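Local coordinates for periplasmic binding protein (Veillonella parvula, PDB 4LJS) that probably captures a small ligand, perhaps an iron complex such as a siderophore or haem, outside the cytoplasmic membrane and hands it to an ABC-type importer, at residues I138-L143 / M151-K156; E101-M106 / T127-R132. All coordinates share one frame; numbering follows the deposited sequence. Where two conformers were deposited one is given.

Contact 1: residues I138-L143 / M151-K156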
ATOM      1  N   ILE A 138       9.854  -2.871  -9.811  1.00 27.82           N
ATOM      2  CA  ILE A 138       8.704  -3.695  -9.461  1.00 31.77           C
ATOM      3  C   ILE A 138       8.542  -3.797  -7.938  1.00 31.31           C
ATOM      4  O   ILE A 138       9.509  -4.069  -7.225  1.00 31.93           O
ATOM      5  CB  ILE A 138       8.869  -5.101 -10.085  1.00 35.83           C
ATOM      6  CG1 ILE A 138       8.800  -4.990 -11.612  1.00 38.97           C
ATOM      7  CG2 ILE A 138       7.815  -6.074  -9.560  1.00 35.32           C
ATOM      8  CD1 ILE A 138       9.205  -6.254 -12.347  1.00 37.27           C
ATOM      9  N   ALA A 139       7.330  -3.559  -7.438  1.00 31.50           N
ATOM     10  CA  ALA A 139       7.063  -3.695  -6.001  1.00 31.33           C
ATOM     11  C   ALA A 139       7.262  -5.137  -5.539  1.00 33.80           C
ATOM     12  O   ALA A 139       6.584  -6.048  -6.017  1.00 32.55           O
ATOM     13  CB  ALA A 139       5.658  -3.244  -5.677  1.00 29.61           C
ATOM     14  N   GLU A 140       8.180  -5.344  -4.602  1.00 32.84           N
ATOM     15  CA  GLU A 140       8.416  -6.685  -4.074  1.00 34.60           C
ATOM     16  C   GLU A 140       7.165  -7.301  -3.428  1.00 28.41           C
ATOM     17  O   GLU A 140       6.959  -8.509  -3.492  1.00 38.09           O
ATOM     18  CB  GLU A 140       9.581  -6.688  -3.080  1.00 33.98           C
ATOM     19  CG  GLU A 140       9.941  -8.078  -2.602  1.00 41.27           C
ATOM     20  CD  GLU A 140      10.957  -8.072  -1.475  1.00 50.66           C
ATOM     21  OE1 GLU A 140      11.338  -6.972  -1.014  1.00 46.86           O
ATOM     22  OE2 GLU A 140      11.367  -9.177  -1.053  1.00 53.58           O
ATOM     23  N   SER A 141       6.321  -6.475  -2.821  1.00 25.52           N
ATOM     24  CA  SER A 141       5.123  -6.999  -2.163  1.00 33.65           C
ATOM     25  C   SER A 141       4.022  -7.413  -3.143  1.00 34.19           C
ATOM     26  O   SER A 141       2.966  -7.902  -2.725  1.00 37.65           O
ATOM     27  CB  SER A 141       4.570  -5.986  -1.168  1.00 40.42           C
ATOM     28  OG  SER A 141       4.065  -4.850  -1.843  1.00 41.45           O
ATOM     29  N   SER A 142       4.261  -7.222  -4.440  1.00 28.58           N
ATOM     30  CA  SER A 142       3.317  -7.670  -5.458  1.00 30.87           C
ATOM     31  C   SER A 142       3.678  -9.035  -6.077  1.00 38.17           C
ATOM     32  O   SER A 142       3.011  -9.490  -7.008  1.00 41.88           O
ATOM     33  CB  SER A 142       3.202  -6.623  -6.566  1.00 30.04           C
ATOM     34  OG  SER A 142       4.367  -6.615  -7.375  1.00 30.46           O
ATOM     35  N   LEU A 143       4.718  -9.688  -5.562  1.00 34.91           N
ATOM     36  CA  LEU A 143       5.250 -10.897  -6.207  1.00 41.36           C
ATOM     37  C   LEU A 143       4.416 -12.156  -5.972  1.00 41.79           C
ATOM     38  O   LEU A 143       4.622 -13.174  -6.634  1.00 43.68           O
ATOM     39  CB  LEU A 143       6.702 -11.157  -5.782  1.00 39.44           C
ATOM     40  CG  LEU A 143       7.733 -10.100  -6.183  1.00 38.10           C
ATOM     41  CD1 LEU A 143       9.090 -10.429  -5.570  1.00 35.90           C
ATOM     42  CD2 LEU A 143       7.830  -9.985  -7.692  1.00 34.94           C
HETATM   43  N   MSE A 151       5.941  -5.293   6.516  1.00 32.21           N
HETATM   44  CA  MSE A 151       6.171  -3.856   6.559  1.00 35.29           C
HETATM   45  C   MSE A 151       7.545  -3.528   5.980  1.00 34.53           C
HETATM   46  O   MSE A 151       7.716  -2.520   5.293  1.00 38.20           O
HETATM   47  CB  MSE A 151       6.055  -3.330   7.995  1.00 34.69           C
HETATM   48  CG  MSE A 151       4.672  -3.509   8.603  1.00 34.80           C
HETATM   49 SE   MSE A 151       4.477  -2.661  10.343  0.53 36.04          SE
HETATM   50  CE  MSE A 151       4.528  -0.814   9.748  1.00 49.81           C
ATOM     51  N   ASP A 152       8.516  -4.390   6.270  1.00 32.65           N
ATOM     52  CA  ASP A 152       9.872  -4.255   5.750  1.00 33.03           C
ATOM     53  C   ASP A 152       9.922  -4.073   4.232  1.00 36.33           C
ATOM     54  O   ASP A 152      10.640  -3.204   3.738  1.00 38.54           O
ATOM     55  CB  ASP A 152      10.732  -5.452   6.163  1.00 33.64           C
ATOM     56  CG  ASP A 152      11.224  -5.347   7.598  1.00 53.72           C
ATOM     57  OD1 ASP A 152      11.199  -4.228   8.156  1.00 57.69           O
ATOM     58  OD2 ASP A 152      11.637  -6.383   8.167  1.00 62.86           O
HETATM   59  N   MSE A 153       9.167  -4.882   3.494  1.00 37.53           N
HETATM   60  CA  MSE A 153       9.136  -4.742   2.037  1.00 34.95           C
HETATM   61  C   MSE A 153       8.698  -3.346   1.618  1.00 35.13           C
HETATM   62  O   MSE A 153       9.216  -2.806   0.645  1.00 33.05           O
HETATM   63  CB  MSE A 153       8.209  -5.767   1.393  1.00 30.28           C
HETATM   64  CG  MSE A 153       8.706  -7.178   1.481  1.00 39.74           C
HETATM   65 SE   MSE A 153       7.320  -8.405   0.902  0.69 44.95          SE
HETATM   66  CE  MSE A 153       8.269 -10.083   1.288  1.00 29.78           C
ATOM     67  N   GLU A 154       7.743  -2.770   2.350  1.00 28.78           N
ATOM     68  CA  GLU A 154       7.271  -1.418   2.043  1.00 31.23           C
ATOM     69  C   GLU A 154       8.345  -0.373   2.336  1.00 37.10           C
ATOM     70  O   GLU A 154       8.523   0.572   1.563  1.00 35.96           O
ATOM     71  CB  GLU A 154       5.981  -1.091   2.801  1.00 29.19           C
ATOM     72  CG  GLU A 154       4.820  -2.022   2.476  1.00 41.84           C
ATOM     73  CD  GLU A 154       4.591  -2.178   0.975  1.00 45.17           C
ATOM     74  OE1 GLU A 154       4.562  -1.151   0.255  1.00 40.92           O
ATOM     75  OE2 GLU A 154       4.446  -3.331   0.517  1.00 39.00           O
ATOM     76  N   TYR A 155       9.059  -0.545   3.448  1.00 31.17           N
ATOM     77  CA  TYR A 155      10.162   0.356   3.785  1.00 33.13           C
ATOM     78  C   TYR A 155      11.228   0.369   2.688  1.00 31.26           C
ATOM     79  O   TYR A 155      11.676   1.433   2.268  1.00 31.96           O
ATOM     80  CB  TYR A 155      10.800  -0.031   5.122  1.00 32.93           C
ATOM     81  CG  TYR A 155       9.893   0.172   6.314  1.00 38.01           C
ATOM     82  CD1 TYR A 155       8.883   1.122   6.282  1.00 29.69           C
ATOM     83  CD2 TYR A 155      10.050  -0.581   7.477  1.00 38.34           C
ATOM     84  CE1 TYR A 155       8.050   1.317   7.369  1.00 36.65           C
ATOM     85  CE2 TYR A 155       9.213  -0.395   8.572  1.00 40.38           C
ATOM     86  CZ  TYR A 155       8.212   0.558   8.508  1.00 42.07           C
ATOM     87  OH  TYR A 155       7.366   0.768   9.578  1.00 40.96           O
ATOM     88  N   LYS A 156      11.632  -0.817   2.235  1.00 27.15           N
ATOM     89  CA  LYS A 156      12.666  -0.926   1.215  1.00 35.80           C
ATOM     90  C   LYS A 156      12.172  -0.293  -0.081  1.00 33.37           C
ATOM     91  O   LYS A 156      12.932   0.360  -0.797  1.00 36.68           O
ATOM     92  CB  LYS A 156      13.042  -2.392   0.968  1.00 35.92           C
ATOM     93  CG  LYS A 156      13.816  -2.602  -0.346  1.00 51.60           C
ATOM     94  CD  LYS A 156      14.297  -4.047  -0.530  1.00 66.71           C
ATOM     95  CE  LYS A 156      14.927  -4.267  -1.913  1.00 76.82           C
ATOM     96  NZ  LYS A 156      13.923  -4.254  -3.027  1.00 76.29           N
TER
HETATM   97  O   HOH W   1      10.791  -4.192  -1.258  1.00 39.28           O
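The S141 hydroxyl donates a hydrogen bond to E154, with OG 2.8 Å from OE2 and on the syn lone pair of the carboxylate. A serine suits this place: with OG held between the backbone N and the carbonyl carbon (chi1 68°), its short side chain puts a donor within reach of the carboxylate. E154 leaves the helix pointing away from the 3-10 segment 140-142, and its bend at chi2 (-50°) carries the chain round. Both its oxygens are engaged, since OE1 accepts from G296 N; S294 OG is a second partner of the serine. Within the turn, S142 OG donates to A139 O on a lone pair in the carbonyl plane. A139 O also accepts from S142 N, and S142 OG is hydrogen-bonded to K115 N.

Beside the polar pair, M153, present as selenomethionine, crosses E140 at about a right angle, an extended apolar chain lying between helix and turn. Its CG lies 3.6 Å from E140 OE1 and its SE 4.0 Å from S141 CA. Water 1 donates both to E140 OE1 and, at 2.8 Å, to M153 O. K156 NZ stays 4.3 Å from E140 OE1, beyond a salt bridge, and pairs instead with D160.

In the parallel-sheet lobe of this two-lobed binding protein, the contact ties the turn after edge strand 135-138 to the first turns of helix 151-164, with helix 299-310 packed against E154.

Contact 2: residues E101-M106 / T127-R132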
ATOM      1  N   GLU A 101       0.914   0.108 -26.462  1.00 29.78           N
ATOM      2  CA  GLU A 101       0.989   1.086 -27.541  1.00 35.13           C
ATOM      3  C   GLU A 101       0.979   2.527 -27.006  1.00 34.02           C
ATOM      4  O   GLU A 101       1.775   3.357 -27.441  1.00 38.84           O
ATOM      5  CB  GLU A 101      -0.132   0.857 -28.557  1.00 34.01           C
ATOM      6  CG  GLU A 101       0.335   0.941 -29.981  1.00 45.09           C
ATOM      7  CD  GLU A 101      -0.744   0.577 -30.990  1.00 50.40           C
ATOM      8  OE1 GLU A 101      -0.868  -0.626 -31.325  1.00 45.95           O
ATOM      9  OE2 GLU A 101      -1.452   1.498 -31.456  1.00 51.27           O
ATOM     10  N   SER A 102       0.101   2.813 -26.048  1.00 29.53           N
ATOM     11  CA  SER A 102       0.047   4.149 -25.429  1.00 36.03           C
ATOM     12  C   SER A 102       1.314   4.469 -24.625  1.00 31.97           C
ATOM     13  O   SER A 102       1.834   5.581 -24.685  1.00 33.40           O
ATOM     14  CB  SER A 102      -1.172   4.284 -24.505  1.00 31.05           C
ATOM     15  OG  SER A 102      -2.367   3.923 -25.171  1.00 37.23           O
ATOM     16  N   VAL A 103       1.797   3.497 -23.859  1.00 32.27           N
ATOM     17  CA  VAL A 103       3.002   3.708 -23.055  1.00 26.40           C
ATOM     18  C   VAL A 103       4.266   3.897 -23.912  1.00 29.51           C
ATOM     19  O   VAL A 103       5.134   4.697 -23.563  1.00 32.94           O
ATOM     20  CB  VAL A 103       3.177   2.612 -22.003  1.00 29.46           C
ATOM     21  CG1 VAL A 103       4.511   2.761 -21.281  1.00 32.37           C
ATOM     22  CG2 VAL A 103       2.031   2.682 -20.996  1.00 27.53           C
ATOM     23  N   LEU A 104       4.355   3.190 -25.039  1.00 28.49           N
ATOM     24  CA  LEU A 104       5.430   3.428 -25.996  1.00 31.61           C
ATOM     25  C   LEU A 104       5.442   4.893 -26.461  1.00 34.32           C
ATOM     26  O   LEU A 104       6.495   5.521 -26.513  1.00 40.56           O
ATOM     27  CB  LEU A 104       5.319   2.477 -27.199  1.00 29.88           C
ATOM     28  CG  LEU A 104       5.814   1.037 -26.960  1.00 34.81           C
ATOM     29  CD1 LEU A 104       5.396   0.097 -28.093  1.00 27.69           C
ATOM     30  CD2 LEU A 104       7.324   1.001 -26.768  1.00 35.31           C
HETATM   31  N   MSE A 105       4.262   5.419 -26.783  0.51 32.49           N
HETATM   32  CA  MSE A 105       4.113   6.798 -27.248  0.51 38.55           C
HETATM   33  C   MSE A 105       4.610   7.809 -26.215  0.51 41.06           C
HETATM   34  O   MSE A 105       5.128   8.869 -26.570  0.51 44.17           O
HETATM   35  CB  MSE A 105       2.648   7.087 -27.616  0.51 35.90           C
HETATM   36  CG  MSE A 105       2.313   8.561 -27.874  0.51 39.29           C
HETATM   37 SE   MSE A 105       1.789   9.582 -26.277  0.51 61.74          SE
HETATM   38  CE  MSE A 105       0.205   8.548 -25.769  0.51 36.70           C
HETATM   39  N   MSE A 106       4.450   7.468 -24.940  1.00 37.55           N
HETATM   40  CA  MSE A 106       4.831   8.350 -23.843  1.00 41.32           C
HETATM   41  C   MSE A 106       6.338   8.416 -23.644  1.00 41.11           C
HETATM   42  O   MSE A 106       6.840   9.363 -23.036  1.00 35.07           O
HETATM   43  CB  MSE A 106       4.194   7.860 -22.544  1.00 41.75           C
HETATM   44  CG  MSE A 106       2.704   8.015 -22.493  1.00 42.89           C
HETATM   45 SE   MSE A 106       1.977   7.183 -20.895  0.56 38.24          SE
HETATM   46  CE  MSE A 106       0.111   7.146 -21.477  1.00 33.75           C
ATOM     47  N   THR A 127      13.710  -6.324 -19.647  1.00 43.84           N
ATOM     48  CA  THR A 127      14.618  -6.536 -20.769  1.00 44.79           C
ATOM     49  C   THR A 127      14.179  -5.749 -22.008  1.00 45.12           C
ATOM     50  O   THR A 127      15.005  -5.181 -22.724  1.00 42.64           O
ATOM     51  CB  THR A 127      14.736  -8.035 -21.097  1.00 38.19           C
ATOM     52  OG1 THR A 127      15.460  -8.687 -20.045  1.00 52.78           O
ATOM     53  CG2 THR A 127      15.476  -8.255 -22.412  1.00 36.46           C
ATOM     54  N   PHE A 128      12.874  -5.712 -22.246  1.00 37.81           N
ATOM     55  CA  PHE A 128      12.318  -4.964 -23.362  1.00 38.86           C
ATOM     56  C   PHE A 128      12.622  -3.477 -23.208  1.00 38.12           C
ATOM     57  O   PHE A 128      13.092  -2.830 -24.143  1.00 41.50           O
ATOM     58  CB  PHE A 128      10.807  -5.201 -23.438  1.00 36.90           C
ATOM     59  CG  PHE A 128      10.103  -4.349 -24.449  1.00 39.99           C
ATOM     60  CD1 PHE A 128       9.603  -3.099 -24.100  1.00 36.62           C
ATOM     61  CD2 PHE A 128       9.911  -4.803 -25.744  1.00 40.80           C
ATOM     62  CE1 PHE A 128       8.939  -2.308 -25.037  1.00 30.55           C
ATOM     63  CE2 PHE A 128       9.248  -4.015 -26.682  1.00 40.25           C
ATOM     64  CZ  PHE A 128       8.759  -2.763 -26.321  1.00 30.51           C
ATOM     65  N   TRP A 129      12.354  -2.947 -22.022  1.00 41.25           N
ATOM     66  CA  TRP A 129      12.527  -1.524 -21.759  1.00 39.73           C
ATOM     67  C   TRP A 129      13.988  -1.109 -21.671  1.00 43.52           C
ATOM     68  O   TRP A 129      14.340   0.017 -22.024  1.00 47.02           O
ATOM     69  CB  TRP A 129      11.769  -1.124 -20.490  1.00 36.14           C
ATOM     70  CG  TRP A 129      10.297  -1.122 -20.724  1.00 34.00           C
ATOM     71  CD1 TRP A 129       9.384  -2.008 -20.230  1.00 23.94           C
ATOM     72  CD2 TRP A 129       9.567  -0.208 -21.554  1.00 34.70           C
ATOM     73  NE1 TRP A 129       8.126  -1.698 -20.694  1.00 29.61           N
ATOM     74  CE2 TRP A 129       8.209  -0.595 -21.506  1.00 28.49           C
ATOM     75  CE3 TRP A 129       9.928   0.904 -22.328  1.00 31.48           C
ATOM     76  CZ2 TRP A 129       7.210   0.089 -22.201  1.00 25.97           C
ATOM     77  CZ3 TRP A 129       8.938   1.587 -23.021  1.00 25.51           C
ATOM     78  CH2 TRP A 129       7.589   1.177 -22.950  1.00 28.79           C
ATOM     79  N   GLN A 130      14.838  -2.018 -21.206  1.00 41.14           N
ATOM     80  CA  GLN A 130      16.258  -1.720 -21.105  1.00 48.68           C
ATOM     81  C   GLN A 130      16.864  -1.545 -22.497  1.00 52.54           C
ATOM     82  O   GLN A 130      17.847  -0.828 -22.676  1.00 51.88           O
ATOM     83  CB  GLN A 130      16.990  -2.789 -20.289  1.00 46.87           C
ATOM     84  CG  GLN A 130      16.786  -2.617 -18.780  1.00 59.71           C
ATOM     85  CD  GLN A 130      17.173  -3.845 -17.973  1.00 71.37           C
ATOM     86  OE1 GLN A 130      17.532  -4.881 -18.531  1.00 77.29           O
ATOM     87  NE2 GLN A 130      17.100  -3.733 -16.651  1.00 73.06           N
ATOM     88  N   ALA A 131      16.252  -2.182 -23.487  1.00 46.56           N
ATOM     89  CA  ALA A 131      16.706  -2.029 -24.860  1.00 51.81           C
ATOM     90  C   ALA A 131      16.243  -0.680 -25.412  1.00 52.39           C
ATOM     91  O   ALA A 131      16.765  -0.196 -26.414  1.00 53.40           O
ATOM     92  CB  ALA A 131      16.180  -3.166 -25.716  1.00 53.53           C
ATOM     93  N   ARG A 132      15.256  -0.084 -24.748  1.00 45.12           N
ATOM     94  CA  ARG A 132      14.757   1.231 -25.130  1.00 39.92           C
ATOM     95  C   ARG A 132      15.333   2.307 -24.212  1.00 44.69           C
ATOM     96  O   ARG A 132      14.819   3.420 -24.155  1.00 49.33           O
ATOM     97  CB  ARG A 132      13.224   1.250 -25.095  1.00 36.75           C
ATOM     98  CG  ARG A 132      12.593   0.137 -25.927  1.00 36.14           C
ATOM     99  CD  ARG A 132      11.073   0.276 -26.061  1.00 39.42           C
ATOM    100  NE  ARG A 132      10.645   1.483 -26.782  1.00 34.98           N
ATOM    101  CZ  ARG A 132      10.756   1.664 -28.098  1.00 36.00           C
ATOM    102  NH1 ARG A 132      11.304   0.727 -28.864  1.00 35.47           N
ATOM    103  NH2 ARG A 132      10.326   2.797 -28.657  1.00 32.81           N
TER
HETATM  104  O   HOH W   2       9.431   3.825 -25.959  1.00 42.98           O
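L104 and W129 both set CG anti to the carbonyl carbon, beside the backbone N (chi1 -78° and -72°), whereas F128 has CG anti to its own N (chi1 173°). From these starts a single methyl, CD2 of L104, meets three side chains. It approaches CH2 of W129 obliquely at 3.8 Å, touches the edge of the F128 ring near its plane with CZ 4.1 Å away, and lies over one face of the R132 guanidinium, 3.4 Å from NE. A leucine suits this spot because one of its branched methyls can touch two rings and a guanidinium at once.

Deeper in, V103 CG1 rests 3.8 Å from CH2 of W129, the two side chains crossing at about a right angle. The indole is also packed by its neighbour: F128 CD1 stands 3.7 Å above its plane, over the centre. The apolar end of W129 thus reaches the other helix while its NE1 is satisfied by L123 O. An alanine in place of W129 would probably leave V103 CG1, the L104 methyl and the F128 ring without the indole they pack on, and L123 O without its donor.

On the exposed side, R132 NE donates to water 2 at 2.8 Å, in the guanidinium plane, and that water makes a weak bond to L104 O. Arginine suits such a border, its flat face lying on a methyl while its NE-H is taken up by water.

Helix 126-130 lies in the connection between adjacent parallel strands 110-113 and 135-138, a beta-alpha-beta unit. V103 and W129 both touch L111 of strand 110-113, and V103 also reaches V48 of strand 47-50.

In the fold
Both contacts lie beside the four-stranded parallel sheet, yet they join different elements and do not touch, their centres lying 24 Å apart. Contact 1 sits nearer the middle of the chain, about 9 Å from its centre, and joins a turn to the start of a helix; it combines a buried, probably charged carboxylate held by hydrogen bonds with close packing of E140 and M153. Contact 2, some 26 Å from that centre, joins helix 100-106 to helix 126-130 and the residues just after it, through apolar and aromatic side chains that grade from sheet-facing residues to an exposed arginine. A water bridges the segments in each, firmly in contact 1, weakly on one side in contact 2.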